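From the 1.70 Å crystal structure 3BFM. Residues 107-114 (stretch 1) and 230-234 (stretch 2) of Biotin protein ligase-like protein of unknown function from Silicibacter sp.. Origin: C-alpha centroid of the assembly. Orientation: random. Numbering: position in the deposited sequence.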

# COMPACT_ATOMS: atom_id res chain seq x y z
N LEU A 107 3.67 19.21 -10.54
CA LEU A 107 3.67 17.76 -10.55
C LEU A 107 4.15 17.27 -11.91
O LEU A 107 3.72 17.77 -12.94
CB LEU A 107 2.28 17.22 -10.30
CG LEU A 107 1.72 17.39 -8.89
CD1 LEU A 107 0.16 17.18 -8.92
CD2 LEU A 107 2.36 16.44 -7.90
N ARG A 108 5.02 16.26 -11.92
CA ARG A 108 5.53 15.66 -13.15
C ARG A 108 5.10 14.22 -13.18
O ARG A 108 4.88 13.60 -12.10
CB ARG A 108 7.07 15.75 -13.23
CG ARG A 108 7.54 17.17 -13.54
CD ARG A 108 9.01 17.20 -13.81
NE ARG A 108 9.75 17.04 -12.57
CZ ARG A 108 11.06 16.83 -12.50
NH1 ARG A 108 11.79 16.73 -13.60
NH2 ARG A 108 11.64 16.70 -11.31
N ILE A 109 5.05 13.67 -14.38
CA ILE A 109 4.69 12.27 -14.56
C ILE A 109 5.57 11.60 -15.62
O ILE A 109 5.85 12.23 -16.67
CB ILE A 109 3.16 12.12 -14.88
CG1 ILE A 109 2.82 10.66 -15.00
CG2 ILE A 109 2.71 12.87 -16.17
CD1 ILE A 109 1.34 10.36 -14.70
N ALA A 110 5.97 10.35 -15.35
CA ALA A 110 6.74 9.53 -16.28
C ALA A 110 6.18 8.14 -16.23
O ALA A 110 5.53 7.72 -15.26
CB ALA A 110 8.26 9.49 -15.94
N ALA A 111 6.42 7.41 -17.30
CA ALA A 111 6.05 6.01 -17.30
C ALA A 111 6.97 5.15 -18.18
O ALA A 111 7.80 5.67 -18.92
CB ALA A 111 4.57 5.88 -17.73
N SER A 112 6.77 3.84 -18.10
CA SER A 112 7.68 2.83 -18.66
C SER A 112 7.51 2.75 -20.14
O SER A 112 8.37 2.20 -20.82
CB SER A 112 7.43 1.46 -18.04
OG SER A 112 6.18 0.90 -18.46
N THR A 113 6.42 3.33 -20.65
CA THR A 113 6.05 3.27 -22.06
C THR A 113 5.48 4.63 -22.46
O THR A 113 5.06 5.43 -21.60
CB THR A 113 4.94 2.20 -22.28
OG1 THR A 113 4.58 2.13 -23.67
CG2 THR A 113 3.70 2.58 -21.50
N ASP A 114 5.48 4.91 -23.76
CA ASP A 114 4.73 6.04 -24.31
C ASP A 114 3.63 5.62 -25.29
O ASP A 114 3.00 6.46 -25.91
CB ASP A 114 5.68 7.05 -24.97
CG ASP A 114 6.40 6.48 -26.17
OD1 ASP A 114 6.50 5.24 -26.33
OD2 ASP A 114 6.91 7.30 -26.96
N THR A 230 0.76 13.61 -23.69
CA THR A 230 1.67 14.63 -24.18
C THR A 230 2.54 15.28 -23.09
O THR A 230 3.57 15.86 -23.42
CB THR A 230 0.94 15.74 -25.00
OG1 THR A 230 0.11 16.51 -24.14
CG2 THR A 230 0.13 15.12 -26.13
N VAL A 231 2.15 15.19 -21.82
CA VAL A 231 2.92 15.82 -20.73
C VAL A 231 3.91 14.85 -20.09
O VAL A 231 4.64 15.22 -19.20
CB VAL A 231 1.99 16.45 -19.65
CG1 VAL A 231 0.85 17.28 -20.32
CG2 VAL A 231 1.39 15.40 -18.78
N LEU A 232 3.93 13.61 -20.55
CA LEU A 232 4.92 12.64 -20.08
C LEU A 232 6.33 13.15 -20.27
O LEU A 232 6.70 13.63 -21.34
CB LEU A 232 4.75 11.29 -20.78
CG LEU A 232 3.63 10.39 -20.32
CD1 LEU A 232 3.49 9.25 -21.31
CD2 LEU A 232 3.85 9.82 -18.91
N VAL A 233 7.12 13.05 -19.21
CA VAL A 233 8.52 13.46 -19.24
C VAL A 233 9.28 12.44 -20.08
O VAL A 233 9.21 11.24 -19.80
CB VAL A 233 9.14 13.53 -17.85
CG1 VAL A 233 10.65 13.80 -17.94
CG2 VAL A 233 8.47 14.64 -17.05
N GLN A 234 9.97 12.93 -21.11
CA GLN A 234 10.64 12.07 -22.09
C GLN A 234 12.05 11.80 -21.66
O GLN A 234 12.81 12.75 -21.48
CB GLN A 234 10.67 12.75 -23.46
CG GLN A 234 9.32 13.26 -23.98
O HOH W 1 5.07 15.63 -16.51
O HOH W 2 7.73 8.98 -19.46

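What holds the two backbones together? A single direct hydrogen bond does so: the amide N of V233 donates to the carbonyl O of I109 at 3.0 Å, with an angle of 170° at the hydrogen, so the N-H points almost straight at its acceptor. The same carbonyl receives a second, softer approach, a CA-H...O contact from L232, whose CA lies 3.6 Å from I109 O. One strand oxygen thus receives both the V233 amide and the L232 CA. Nearby, the backbones draw close at A110 and V233, with 5.2 Å between their CA atoms.

What fills the gaps before and after that bond along the strand? A water bridges the two backbones at each. Water 1 accepts from I109 N at 2.9 Å and lies 2.8 Å from V231 O, in position to donate to it; water 2 accepts from A111 N at 3.0 Å and donates to V233 O at 2.7 Å. The direct bond through I109 O falls between these bridges along the strand. At both bridges the gap between the amide and the carbonyl is wide enough to take a water, so the polar groups are linked although the backbones do not meet there.

Where does the largest bump go? L232 gives up more surface to the other stretch than any other residue here, and the end of its side chain makes several of its contacts. Its CA-to-CB bond points sideways, but the chain, with chi1 in m and chi2 in t, carries its tip nearer to the strand. There CD2 settles into a shallow hollow made of small groups: it lies 3.9 Å from A110 CA, 3.9 Å from A111 N and 4.2 Å from A111 CB. I109 adds a further wall, with its CG1 4.1 Å from L232 CD2. A110 offers its CA rather than its methyl, and A111 both its N and its CB, so the leucine methyl packs against main chain as well as side chain. The other methyl, CD1, approaches the loop beyond the strand, 4.1 Å from T113 O.

What does I109 offer in return, and how does V233 fit? I109 is buried, with both chi angles in t; its CG2 meets V231 CG2 at 3.9 Å, and both its CG1 and its CG2 lie close to L232 CD2, at 4.1 and 4.3 Å. The isoleucine therefore touches the apolar side chains of both V231 and L232, and these contacts lie beside the polar link made by its own carbonyl. V233 behaves differently. Its CA-to-CB bond points toward the strand, and its CG2 sits over the strand backbone, 3.6 Å from I109 O, and also touches R108 CD at 4.2 Å; the R108 guanidinium is hydrogen-bonded through NH2 elsewhere in the structure. In all, the two stretches bury 335 Å², a modest area in which apolar contacts lie to either side of one well-aligned backbone bond, with a water bridge before and after it.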